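Local coordinates for Hia (Haemophilus influenzae, PDB 1S7M), which forms a homotrimeric autotransporter adhesin of the bacterial outer membrane, this binding domain probably attaching the bacterium to host cells, at residues K56-A61 / L73-D78; L113-S118 / D131-A136; P65-A70 / T92-P97. All blocks are in the same frame, centred on the assembly; numbering follows the deposited sequence.

Interaction 1 of 3, residues K56-A61 / L73-D78; sequences KKFGDA and LTKQND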
ATOM      1  N   LYS A  56       4.221  12.362   4.570  1.00 24.27           N
ATOM      2  CA  LYS A  56       5.156  12.321   5.696  1.00 26.93           C
ATOM      3  C   LYS A  56       4.812  11.086   6.539  1.00 25.78           C
ATOM      4  O   LYS A  56       3.774  10.470   6.347  1.00 22.92           O
ATOM      5  CB  LYS A  56       4.992  13.546   6.608  1.00 24.62           C
ATOM      6  CG  LYS A  56       5.277  14.909   5.993  1.00 32.09           C
ATOM      7  CD  LYS A  56       4.939  16.000   7.029  1.00 35.65           C
ATOM      8  CE  LYS A  56       5.107  17.428   6.500  1.00 36.76           C
ATOM      9  NZ  LYS A  56       4.146  17.767   5.397  1.00 40.98           N
ATOM     10  N   LYS A  57       5.693  10.767   7.483  1.00 24.85           N
ATOM     11  CA  LYS A  57       5.495   9.675   8.419  1.00 23.36           C
ATOM     12  C   LYS A  57       5.045  10.342   9.701  1.00 23.43           C
ATOM     13  O   LYS A  57       5.427  11.478   9.963  1.00 22.61           O
ATOM     14  CB  LYS A  57       6.822   8.956   8.689  1.00 24.15           C
ATOM     15  CG  LYS A  57       7.470   8.311   7.444  1.00 26.04           C
ATOM     16  CD  LYS A  57       6.445   7.489   6.661  1.00 25.15           C
ATOM     17  CE  LYS A  57       7.121   6.528   5.668  1.00 26.31           C
ATOM     18  NZ  LYS A  57       7.885   7.252   4.642  1.00 27.11           N
ATOM     19  N   PHE A  58       4.249   9.654  10.508  1.00 21.47           N
ATOM     20  CA  PHE A  58       3.843  10.239  11.778  1.00 23.02           C
ATOM     21  C   PHE A  58       5.106  10.392  12.633  1.00 24.00           C
ATOM     22  O   PHE A  58       5.951   9.477  12.698  1.00 21.25           O
ATOM     23  CB  PHE A  58       2.833   9.350  12.512  1.00 20.47           C
ATOM     24  CG  PHE A  58       1.435   9.407  11.946  1.00 20.52           C
ATOM     25  CD1 PHE A  58       0.890   8.310  11.274  1.00 18.15           C
ATOM     26  CD2 PHE A  58       0.657  10.548  12.095  1.00 16.78           C
ATOM     27  CE1 PHE A  58      -0.404   8.347  10.761  1.00 14.65           C
ATOM     28  CE2 PHE A  58      -0.650  10.599  11.584  1.00 18.70           C
ATOM     29  CZ  PHE A  58      -1.185   9.490  10.912  1.00 16.02           C
ATOM     30  N   GLY A  59       5.229  11.541  13.290  1.00 24.73           N
ATOM     31  CA  GLY A  59       6.391  11.773  14.116  1.00 28.31           C
ATOM     32  C   GLY A  59       7.424  12.629  13.412  1.00 31.43           C
ATOM     33  O   GLY A  59       8.418  13.022  14.022  1.00 32.04           O
ATOM     34  N   ASP A  60       7.204  12.920  12.132  1.00 32.17           N
ATOM     35  CA  ASP A  60       8.144  13.752  11.386  1.00 36.20           C
ATOM     36  C   ASP A  60       8.052  15.209  11.830  1.00 37.13           C
ATOM     37  O   ASP A  60       7.052  15.636  12.409  1.00 34.96           O
ATOM     38  CB  ASP A  60       7.879  13.677   9.872  1.00 37.57           C
ATOM     39  CG  ASP A  60       8.377  12.365   9.240  1.00 40.57           C
ATOM     40  OD1 ASP A  60       8.878  11.489   9.992  1.00 40.60           O
ATOM     41  OD2 ASP A  60       8.270  12.215   7.991  1.00 38.98           O
ATOM     42  N   ALA A  61       9.108  15.965  11.542  1.00 40.45           N
ATOM     43  CA  ALA A  61       9.159  17.385  11.878  1.00 42.23           C
ATOM     44  C   ALA A  61       8.397  18.153  10.806  1.00 43.18           C
ATOM     45  O   ALA A  61       8.036  17.600   9.765  1.00 45.61           O
ATOM     46  CB  ALA A  61      10.601  17.852  11.922  1.00 43.87           C
ATOM     47  N   LEU A  73      -3.373  14.589  14.937  1.00 23.70           N
ATOM     48  CA  LEU A  73      -2.399  15.084  15.921  1.00 25.19           C
ATOM     49  C   LEU A  73      -2.031  14.024  16.979  1.00 23.28           C
ATOM     50  O   LEU A  73      -0.871  13.900  17.365  1.00 23.60           O
ATOM     51  CB  LEU A  73      -2.940  16.352  16.616  1.00 24.91           C
ATOM     52  CG  LEU A  73      -1.996  17.029  17.622  1.00 29.51           C
ATOM     53  CD1 LEU A  73      -0.659  17.317  16.964  1.00 27.19           C
ATOM     54  CD2 LEU A  73      -2.623  18.352  18.135  1.00 29.79           C
ATOM     55  N   THR A  74      -3.029  13.278  17.444  1.00 23.40           N
ATOM     56  CA  THR A  74      -2.823  12.239  18.443  1.00 25.67           C
ATOM     57  C   THR A  74      -1.804  11.226  17.913  1.00 25.82           C
ATOM     58  O   THR A  74      -0.842  10.859  18.602  1.00 24.85           O
ATOM     59  CB  THR A  74      -4.136  11.488  18.727  1.00 25.55           C
ATOM     60  OG1 THR A  74      -5.086  12.389  19.294  1.00 31.58           O
ATOM     61  CG2 THR A  74      -3.918  10.350  19.700  1.00 27.12           C
ATOM     62  N   LYS A  75      -2.026  10.796  16.673  1.00 24.07           N
ATOM     63  CA  LYS A  75      -1.151   9.823  16.053  1.00 25.29           C
ATOM     64  C   LYS A  75       0.225  10.439  15.862  1.00 25.39           C
ATOM     65  O   LYS A  75       1.242   9.763  16.066  1.00 25.27           O
ATOM     66  CB  LYS A  75      -1.767   9.337  14.726  1.00 22.44           C
ATOM     67  CG  LYS A  75      -2.982   8.415  14.953  1.00 23.36           C
ATOM     68  CD  LYS A  75      -3.782   8.132  13.688  1.00 23.96           C
ATOM     69  CE  LYS A  75      -4.877   7.109  14.001  1.00 23.37           C
ATOM     70  NZ  LYS A  75      -5.902   7.016  12.921  1.00 26.62           N
ATOM     71  N   GLN A  76       0.255  11.718  15.485  1.00 23.47           N
ATOM     72  CA  GLN A  76       1.523  12.419  15.274  1.00 26.17           C
ATOM     73  C   GLN A  76       2.394  12.340  16.532  1.00 27.33           C
ATOM     74  O   GLN A  76       3.588  12.103  16.439  1.00 25.96           O
ATOM     75  CB  GLN A  76       1.291  13.907  14.937  1.00 26.93           C
ATOM     76  CG  GLN A  76       2.565  14.770  14.998  1.00 24.89           C
ATOM     77  CD  GLN A  76       3.584  14.468  13.903  1.00 25.78           C
ATOM     78  OE1 GLN A  76       3.335  13.680  12.993  1.00 27.20           O
ATOM     79  NE2 GLN A  76       4.739  15.104  13.987  1.00 23.48           N
ATOM     80  N   ASN A  77       1.783  12.539  17.699  1.00 28.33           N
ATOM     81  CA  ASN A  77       2.517  12.490  18.960  1.00 30.43           C
ATOM     82  C   ASN A  77       2.619  11.113  19.657  1.00 32.64           C
ATOM     83  O   ASN A  77       3.353  10.994  20.629  1.00 32.60           O
ATOM     84  CB  ASN A  77       1.910  13.473  19.966  1.00 31.62           C
ATOM     85  CG  ASN A  77       1.842  14.897  19.440  1.00 31.69           C
ATOM     86  OD1 ASN A  77       2.827  15.449  18.970  1.00 32.15           O
ATOM     87  ND2 ASN A  77       0.668  15.492  19.527  1.00 33.32           N
ATOM     88  N   ASP A  78       1.901  10.089  19.190  1.00 31.56           N
ATOM     89  CA  ASP A  78       1.966   8.782  19.847  1.00 31.95           C
ATOM     90  C   ASP A  78       3.088   7.894  19.283  1.00 33.06           C
ATOM     91  O   ASP A  78       3.101   7.565  18.096  1.00 34.28           O
ATOM     92  CB  ASP A  78       0.614   8.075  19.727  1.00 33.65           C
ATOM     93  CG  ASP A  78       0.551   6.777  20.526  1.00 34.36           C
ATOM     94  OD1 ASP A  78       1.607   6.259  20.953  1.00 35.07           O
ATOM     95  OD2 ASP A  78      -0.566   6.262  20.714  1.00 37.67           O
TER
HETATM   96  O   HOH W   1       3.490  13.548  10.256  1.00 33.46           O

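Interaction 2 of 3, residues L113-S118 / D131-A136; sequences LGWVIS and DQVRNA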
ATOM      1  N   LEU A 113       3.559   1.864   5.416  1.00 18.99           N
ATOM      2  CA  LEU A 113       2.169   1.434   5.616  1.00 19.07           C
ATOM      3  C   LEU A 113       2.010   0.419   6.736  1.00 18.65           C
ATOM      4  O   LEU A 113       2.846  -0.455   6.910  1.00 15.61           O
ATOM      5  CB  LEU A 113       1.589   0.856   4.315  1.00 20.63           C
ATOM      6  CG  LEU A 113       0.819   1.696   3.288  1.00 25.30           C
ATOM      7  CD1 LEU A 113       0.950   3.188   3.533  1.00 23.11           C
ATOM      8  CD2 LEU A 113       1.271   1.305   1.877  1.00 20.79           C
ATOM      9  N   GLY A 114       0.933   0.538   7.507  1.00 15.06           N
ATOM     10  CA  GLY A 114       0.713  -0.426   8.560  1.00 17.02           C
ATOM     11  C   GLY A 114      -0.380  -0.086   9.544  1.00 18.97           C
ATOM     12  O   GLY A 114      -0.922   1.032   9.553  1.00 20.67           O
ATOM     13  N   TRP A 115      -0.745  -1.065  10.353  1.00 16.88           N
ATOM     14  CA  TRP A 115      -1.742  -0.822  11.365  1.00 18.91           C
ATOM     15  C   TRP A 115      -1.102  -1.082  12.703  1.00 18.92           C
ATOM     16  O   TRP A 115       0.029  -1.596  12.781  1.00 20.69           O
ATOM     17  CB  TRP A 115      -3.003  -1.680  11.184  1.00 18.16           C
ATOM     18  CG  TRP A 115      -2.778  -3.149  10.957  1.00 17.85           C
ATOM     19  CD1 TRP A 115      -2.345  -3.745   9.806  1.00 13.96           C
ATOM     20  CD2 TRP A 115      -3.019  -4.208  11.901  1.00 17.26           C
ATOM     21  NE1 TRP A 115      -2.304  -5.120   9.974  1.00 18.08           N
ATOM     22  CE2 TRP A 115      -2.711  -5.429  11.244  1.00 16.35           C
ATOM     23  CE3 TRP A 115      -3.473  -4.242  13.234  1.00 15.63           C
ATOM     24  CZ2 TRP A 115      -2.843  -6.673  11.874  1.00 18.87           C
ATOM     25  CZ3 TRP A 115      -3.605  -5.473  13.866  1.00 18.81           C
ATOM     26  CH2 TRP A 115      -3.292  -6.681  13.182  1.00 20.14           C
ATOM     27  N   VAL A 116      -1.800  -0.699  13.758  1.00 15.71           N
ATOM     28  CA  VAL A 116      -1.281  -0.889  15.092  1.00 15.22           C
ATOM     29  C   VAL A 116      -2.074  -1.957  15.795  1.00 14.68           C
ATOM     30  O   VAL A 116      -3.307  -1.959  15.735  1.00 12.74           O
ATOM     31  CB  VAL A 116      -1.357   0.436  15.936  1.00 15.49           C
ATOM     32  CG1 VAL A 116      -0.951   0.167  17.377  1.00 17.81           C
ATOM     33  CG2 VAL A 116      -0.477   1.513  15.315  1.00 14.60           C
ATOM     34  N   ILE A 117      -1.355  -2.889  16.425  1.00 15.57           N
ATOM     35  CA  ILE A 117      -1.988  -3.943  17.210  1.00 15.46           C
ATOM     36  C   ILE A 117      -1.677  -3.671  18.694  1.00 15.36           C
ATOM     37  O   ILE A 117      -0.585  -3.258  19.033  1.00 16.57           O
ATOM     38  CB  ILE A 117      -1.449  -5.355  16.798  1.00 18.07           C
ATOM     39  CG1 ILE A 117      -2.234  -6.450  17.519  1.00 15.31           C
ATOM     40  CG2 ILE A 117       0.062  -5.460  17.067  1.00 16.63           C
ATOM     41  CD1 ILE A 117      -2.051  -7.868  16.902  1.00 17.25           C
ATOM     42  N   SER A 118      -2.650  -3.872  19.575  1.00 17.84           N
ATOM     43  CA  SER A 118      -2.415  -3.656  20.996  1.00 17.76           C
ATOM     44  C   SER A 118      -3.242  -4.612  21.846  1.00 19.89           C
ATOM     45  O   SER A 118      -4.187  -5.263  21.370  1.00 19.34           O
ATOM     46  CB  SER A 118      -2.762  -2.203  21.395  1.00 17.62           C
ATOM     47  OG  SER A 118      -4.106  -1.870  21.044  1.00 17.62           O
ATOM     48  N   ASP A 131       2.442  -2.748  19.007  1.00 22.25           N
ATOM     49  CA  ASP A 131       3.490  -2.833  18.017  1.00 22.32           C
ATOM     50  C   ASP A 131       2.837  -2.490  16.677  1.00 20.32           C
ATOM     51  O   ASP A 131       1.615  -2.368  16.590  1.00 22.50           O
ATOM     52  CB  ASP A 131       4.099  -4.243  17.988  1.00 21.79           C
ATOM     53  CG  ASP A 131       5.544  -4.235  17.515  1.00 24.89           C
ATOM     54  OD1 ASP A 131       5.929  -3.297  16.781  1.00 23.85           O
ATOM     55  OD2 ASP A 131       6.294  -5.160  17.883  1.00 24.23           O
ATOM     56  N   GLN A 132       3.646  -2.311  15.645  1.00 20.43           N
ATOM     57  CA  GLN A 132       3.118  -2.031  14.313  1.00 18.72           C
ATOM     58  C   GLN A 132       3.121  -3.318  13.484  1.00 20.38           C
ATOM     59  O   GLN A 132       3.963  -4.216  13.693  1.00 18.16           O
ATOM     60  CB  GLN A 132       3.975  -0.960  13.623  1.00 19.74           C
ATOM     61  CG  GLN A 132       3.874   0.439  14.314  1.00 19.58           C
ATOM     62  CD  GLN A 132       4.879   1.453  13.773  1.00 20.98           C
ATOM     63  OE1 GLN A 132       5.618   1.169  12.837  1.00 21.88           O
ATOM     64  NE2 GLN A 132       4.910   2.644  14.373  1.00 18.96           N
ATOM     65  N   VAL A 133       2.165  -3.411  12.567  1.00 18.56           N
ATOM     66  CA  VAL A 133       2.066  -4.532  11.648  1.00 17.43           C
ATOM     67  C   VAL A 133       2.178  -3.938  10.241  1.00 18.80           C
ATOM     68  O   VAL A 133       1.186  -3.437   9.664  1.00 18.14           O
ATOM     69  CB  VAL A 133       0.720  -5.265  11.765  1.00 16.27           C
ATOM     70  CG1 VAL A 133       0.690  -6.533  10.807  1.00 13.22           C
ATOM     71  CG2 VAL A 133       0.501  -5.701  13.181  1.00 14.51           C
ATOM     72  N   ARG A 134       3.387  -3.933   9.697  1.00 15.89           N
ATOM     73  CA  ARG A 134       3.542  -3.415   8.357  1.00 16.88           C
ATOM     74  C   ARG A 134       3.556  -4.592   7.394  1.00 16.86           C
ATOM     75  O   ARG A 134       3.284  -5.732   7.783  1.00 15.88           O
ATOM     76  CB  ARG A 134       4.816  -2.591   8.242  1.00 17.31           C
ATOM     77  CG  ARG A 134       4.898  -1.486   9.262  1.00 18.09           C
ATOM     78  CD  ARG A 134       6.019  -0.538   8.920  1.00 20.13           C
ATOM     79  NE  ARG A 134       6.292   0.391  10.012  1.00 22.00           N
ATOM     80  CZ  ARG A 134       7.161   1.394   9.932  1.00 22.04           C
ATOM     81  NH1 ARG A 134       7.838   1.598   8.815  1.00 22.11           N
ATOM     82  NH2 ARG A 134       7.355   2.188  10.965  1.00 21.09           N
ATOM     83  N   ASN A 135       3.877  -4.311   6.145  1.00 18.78           N
ATOM     84  CA  ASN A 135       3.922  -5.349   5.139  1.00 19.63           C
ATOM     85  C   ASN A 135       4.910  -6.440   5.585  1.00 22.54           C
ATOM     86  O   ASN A 135       5.960  -6.134   6.133  1.00 21.86           O
ATOM     87  CB  ASN A 135       4.363  -4.728   3.816  1.00 18.02           C
ATOM     88  CG  ASN A 135       4.510  -5.734   2.731  1.00 21.02           C
ATOM     89  OD1 ASN A 135       3.541  -6.382   2.325  1.00 24.02           O
ATOM     90  ND2 ASN A 135       5.731  -5.889   2.246  1.00 21.36           N
ATOM     91  N   ALA A 136       4.530  -7.697   5.350  1.00 23.47           N
ATOM     92  CA  ALA A 136       5.339  -8.877   5.667  1.00 25.20           C
ATOM     93  C   ALA A 136       5.648  -9.096   7.159  1.00 25.47           C
ATOM     94  O   ALA A 136       6.632  -9.765   7.504  1.00 24.58           O
ATOM     95  CB  ALA A 136       6.636  -8.872   4.838  1.00 23.17           C
TER
HETATM   96  O   HOH W   2       4.221  -1.695   4.830  1.00 28.90           O

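Interaction 3 of 3, residues P65-A70 / T92-P97; sequences PLTSSA and TDKQTP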
ATOM      1  N   PRO A  65       0.742  21.422  14.117  1.00 35.36           N
ATOM      2  CA  PRO A  65      -0.363  21.007  14.990  1.00 33.39           C
ATOM      3  C   PRO A  65      -1.646  21.827  14.876  1.00 32.95           C
ATOM      4  O   PRO A  65      -2.717  21.328  15.194  1.00 31.29           O
ATOM      5  CB  PRO A  65       0.233  21.128  16.396  1.00 34.31           C
ATOM      6  CG  PRO A  65       1.688  20.923  16.179  1.00 35.73           C
ATOM      7  CD  PRO A  65       1.949  21.713  14.906  1.00 35.23           C
ATOM      8  N   LEU A  66      -1.547  23.071  14.417  1.00 32.89           N
ATOM      9  CA  LEU A  66      -2.730  23.934  14.357  1.00 35.03           C
ATOM     10  C   LEU A  66      -3.682  23.780  13.181  1.00 34.80           C
ATOM     11  O   LEU A  66      -4.780  24.329  13.197  1.00 34.77           O
ATOM     12  CB  LEU A  66      -2.300  25.403  14.505  1.00 36.70           C
ATOM     13  CG  LEU A  66      -1.828  25.681  15.938  1.00 40.09           C
ATOM     14  CD1 LEU A  66      -1.035  27.002  16.050  1.00 41.04           C
ATOM     15  CD2 LEU A  66      -3.068  25.703  16.823  1.00 39.33           C
ATOM     16  N   THR A  67      -3.265  23.033  12.165  1.00 35.50           N
ATOM     17  CA  THR A  67      -4.109  22.787  11.002  1.00 34.81           C
ATOM     18  C   THR A  67      -4.627  21.348  11.081  1.00 34.10           C
ATOM     19  O   THR A  67      -5.427  20.909  10.253  1.00 32.67           O
ATOM     20  CB  THR A  67      -3.298  22.960   9.689  1.00 35.71           C
ATOM     21  OG1 THR A  67      -2.095  22.178   9.755  1.00 36.10           O
ATOM     22  CG2 THR A  67      -2.917  24.417   9.486  1.00 37.20           C
ATOM     23  N   SER A  68      -4.188  20.633  12.112  1.00 33.09           N
ATOM     24  CA  SER A  68      -4.539  19.218  12.289  1.00 30.88           C
ATOM     25  C   SER A  68      -5.821  18.840  13.037  1.00 29.61           C
ATOM     26  O   SER A  68      -6.241  19.533  13.953  1.00 29.69           O
ATOM     27  CB  SER A  68      -3.370  18.507  12.985  1.00 30.18           C
ATOM     28  OG  SER A  68      -3.689  17.150  13.254  1.00 32.91           O
ATOM     29  N   SER A  69      -6.428  17.723  12.641  1.00 26.95           N
ATOM     30  CA  SER A  69      -7.607  17.194  13.336  1.00 26.75           C
ATOM     31  C   SER A  69      -7.086  16.505  14.612  1.00 25.60           C
ATOM     32  O   SER A  69      -5.883  16.194  14.727  1.00 25.79           O
ATOM     33  CB  SER A  69      -8.321  16.141  12.471  1.00 28.32           C
ATOM     34  OG  SER A  69      -7.559  14.932  12.393  1.00 30.66           O
ATOM     35  N   ALA A  70      -7.974  16.241  15.559  1.00 26.29           N
ATOM     36  CA  ALA A  70      -7.572  15.589  16.805  1.00 26.40           C
ATOM     37  C   ALA A  70      -6.946  14.206  16.539  1.00 26.36           C
ATOM     38  O   ALA A  70      -5.920  13.844  17.122  1.00 23.62           O
ATOM     39  CB  ALA A  70      -8.789  15.450  17.742  1.00 27.72           C
ATOM     40  N   THR A  92      -3.266  24.447   5.131  1.00 34.43           N
ATOM     41  CA  THR A  92      -3.650  25.685   5.813  1.00 36.97           C
ATOM     42  C   THR A  92      -5.130  25.885   6.032  1.00 37.00           C
ATOM     43  O   THR A  92      -5.529  26.464   7.040  1.00 38.12           O
ATOM     44  CB  THR A  92      -3.124  26.924   5.069  1.00 38.15           C
ATOM     45  OG1 THR A  92      -1.704  26.822   4.935  1.00 39.34           O
ATOM     46  CG2 THR A  92      -3.455  28.203   5.856  1.00 40.13           C
ATOM     47  N   ASP A  93      -5.953  25.412   5.105  1.00 36.62           N
ATOM     48  CA  ASP A  93      -7.394  25.568   5.255  1.00 36.45           C
ATOM     49  C   ASP A  93      -7.990  24.487   6.164  1.00 36.61           C
ATOM     50  O   ASP A  93      -9.205  24.418   6.343  1.00 36.86           O
ATOM     51  CB  ASP A  93      -8.068  25.556   3.881  1.00 38.23           C
ATOM     52  CG  ASP A  93      -8.310  24.146   3.352  1.00 40.74           C
ATOM     53  OD1 ASP A  93      -7.539  23.217   3.694  1.00 39.60           O
ATOM     54  OD2 ASP A  93      -9.275  23.975   2.580  1.00 40.20           O
ATOM     55  N   LYS A  94      -7.132  23.635   6.727  1.00 36.62           N
ATOM     56  CA  LYS A  94      -7.565  22.579   7.647  1.00 37.31           C
ATOM     57  C   LYS A  94      -8.496  21.516   7.070  1.00 38.22           C
ATOM     58  O   LYS A  94      -8.973  20.656   7.811  1.00 39.25           O
ATOM     59  CB  LYS A  94      -8.259  23.198   8.872  1.00 40.76           C
ATOM     60  CG  LYS A  94      -7.385  24.114   9.721  1.00 45.10           C
ATOM     61  CD  LYS A  94      -8.179  24.752  10.873  1.00 49.58           C
ATOM     62  CE  LYS A  94      -8.780  23.705  11.820  1.00 52.40           C
ATOM     63  NZ  LYS A  94      -7.785  23.044  12.736  1.00 54.90           N
ATOM     64  N   GLN A  95      -8.765  21.563   5.769  1.00 38.02           N
ATOM     65  CA  GLN A  95      -9.673  20.597   5.160  1.00 39.04           C
ATOM     66  C   GLN A  95      -9.154  19.951   3.897  1.00 37.05           C
ATOM     67  O   GLN A  95      -9.479  18.808   3.607  1.00 38.28           O
ATOM     68  CB  GLN A  95     -11.002  21.259   4.856  1.00 42.55           C
ATOM     69  CG  GLN A  95     -11.880  21.376   6.070  1.00 49.83           C
ATOM     70  CD  GLN A  95     -12.567  22.707   6.129  1.00 53.37           C
ATOM     71  OE1 GLN A  95     -13.151  23.165   5.136  1.00 54.31           O
ATOM     72  NE2 GLN A  95     -12.508  23.350   7.296  1.00 55.14           N
ATOM     73  N   THR A  96      -8.372  20.699   3.135  1.00 34.72           N
ATOM     74  CA  THR A  96      -7.791  20.191   1.917  1.00 32.72           C
ATOM     75  C   THR A  96      -6.545  19.367   2.268  1.00 31.61           C
ATOM     76  O   THR A  96      -5.642  19.830   2.978  1.00 26.99           O
ATOM     77  CB  THR A  96      -7.382  21.338   0.977  1.00 34.68           C
ATOM     78  OG1 THR A  96      -8.531  22.148   0.686  1.00 35.91           O
ATOM     79  CG2 THR A  96      -6.798  20.772  -0.348  1.00 34.11           C
ATOM     80  N   PRO A  97      -6.484  18.125   1.775  1.00 29.46           N
ATOM     81  CA  PRO A  97      -5.330  17.267   2.055  1.00 27.86           C
ATOM     82  C   PRO A  97      -4.086  17.922   1.496  1.00 25.91           C
ATOM     83  O   PRO A  97      -4.147  18.553   0.461  1.00 26.49           O
ATOM     84  CB  PRO A  97      -5.657  15.984   1.300  1.00 29.88           C
ATOM     85  CG  PRO A  97      -7.180  15.956   1.292  1.00 32.50           C
ATOM     86  CD  PRO A  97      -7.520  17.410   1.006  1.00 30.86           C
TER
HETATM   87  O   HOH W   3      -7.435  19.430   9.755  1.00 33.18           O

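Interaction 1 of 3, residues K56-A61 / L73-D78
With its CG anti to the backbone N (chi1 168°) and its chain bent at chi2 (69°), Q76 brings its amide from the flank of helix 70-77 to the backbone of G59 and D60. The target is a type II beta turn, K57 to D60, closed by the bond from D60 N to K57 O at 3.2 Å; turn and helix both belong to the GIN domain of this trimeric adhesin. G59 takes the third position of the turn with a positive phi, which suits glycine.

A glutamine fits here because its one amide can both accept and donate. Q76 OE1 receives the N-H of G59 over 2.9 Å in an almost straight bond (174°), though the donor sits well above the carbonyl plane. On the other branch, Q76 NE2 donates a hydrogen bond to D60 O at 2.9 Å, close to the plane of both groups. The D60 side chain serves the turn itself, as OD2 takes the N-H of K57 at 3.0 Å.

Next to this polar grip, the buried ring of F58 lies against the helix. K75 CB stands over one face of it, 3.8 Å from the ring centroid, in a CH-pi contact, and K75 CD passes near CZ. The ammonium of K75 turns instead to D71 in a salt bridge, while A136 of a second subunit packs on F58. Water 1 completes the join by donating to K57 O and, at 2.7 Å, to Q76 OE1.

Interaction 2 of 3, residues L113-S118 / D131-A136
W115 and V133 face each other as a hydrogen-bonded pair in an antiparallel beta hairpin of the Trp ring domain, where strands 114-118 and 131-134 run at 145° to one another. The backbone bonds come first. W115 N reaches V133 O at 3.1 Å, and V133 N returns to W115 O at 2.8 Å. I117 and D131 form a second such pair: I117 N meets D131 O at 3.0 Å and D131 N meets I117 O at 3.1 Å. At the open end, where G114 adopts backbone angles that call for glycine, water 2 links L113 O to N135 N.

Apolar contacts join W115, I117 and V133 on one sheet face, which D131 shares, its OD2 bonded to T153 of a second subunit. CG of W115 sits between the backbone N and the carbonyl carbon (chi1 49°), and the indole lies beside V133, whose CB sits over the five-membered ring, 3.6 Å from its centroid. I117 CG2 touches V133 CG2 at 3.9 Å. Beta-branched residues suit this place, presenting methyl groups close to the strand.

The other face is mixed: V116 packs on Y81 and L84, beside the polar Q132 and R134. R134 grips Q132 OE1 side-on, NE and NH2 (2.7 Å) both bonding to that one oxygen, which lies in the guanidinium plane. Q132 NE2 donates to A80 O and K82 O, so the amide is held at both ends.

W115 meets W115 of both other subunits, and V116 to S118 pair in parallel with a strand of a second subunit. Backbone bonds thus fix the hairpin, the W115 side of the sheet is turned to the other subunits' tryptophans, and the charged guanidinium, braced by the Q132 amide and by R111 O, stays on the opposite face.

Interaction 3 of 3, residues P65-A70 / T92-P97
K94 reaches across from one surface loop to lie over T67 of another. Its CB starts 3.9 Å from T67 O, and CG comes to 3.8 Å from T67 CA, so the first methylenes rest on the T67 backbone. CD then passes within 4.1 Å of L66 O. The chain bends at chi3 (60°), which places CE, and again at chi4 (74°), which brings NZ back to L66 O in a weak hydrogen bond of 3.3 Å. A lysine suits such a place: its long aliphatic part lies on the neighbouring loop while the ammonium keeps to the surface.

T67 also contributes a methyl group, with CG2 4.0 Å from T92 CA. Water 3 lies between the two backbones and donates to K94 O at 2.8 Å; its approach to T67 O is so short that the distance is doubtful. Both K94 and T67 touch a crystal neighbour, so their poses may owe something to the lattice.

Each loop has its own internal order. S69 OG caps N72 N at the start of helix 70-77. On the other side, D93 OD1 accepts from Q95 N at 2.9 Å and from T96 N at 2.7 Å, and OD2 receives the hydroxyl of T96. K94 lies inside that bend with a positive phi. Aspartate suits the position because its short carboxylate folds back on the following N-H groups, the signature of an Asx turn extended into an Asx motif.

How the interactions relate
Interactions 1 and 3 both belong to the GIN domain and touch: their segments alternate along the chain, and helix 70-77, whose capping residue lies in interaction 3, supplies one side of interaction 1. L73 packs on P65 and S68 between them. Both are surface contacts, yet interaction 1 rests on a side-chain amide and a buried ring, whereas interaction 3 has one weak cross-bond and methylene contacts. Interaction 2, in the Trp ring domain about 25 Å from interaction 3 between centres, is partly buried and relies on regular backbone bonding. Interactions 1 and 2 do not touch within one chain but meet across subunits, through F58 and A136.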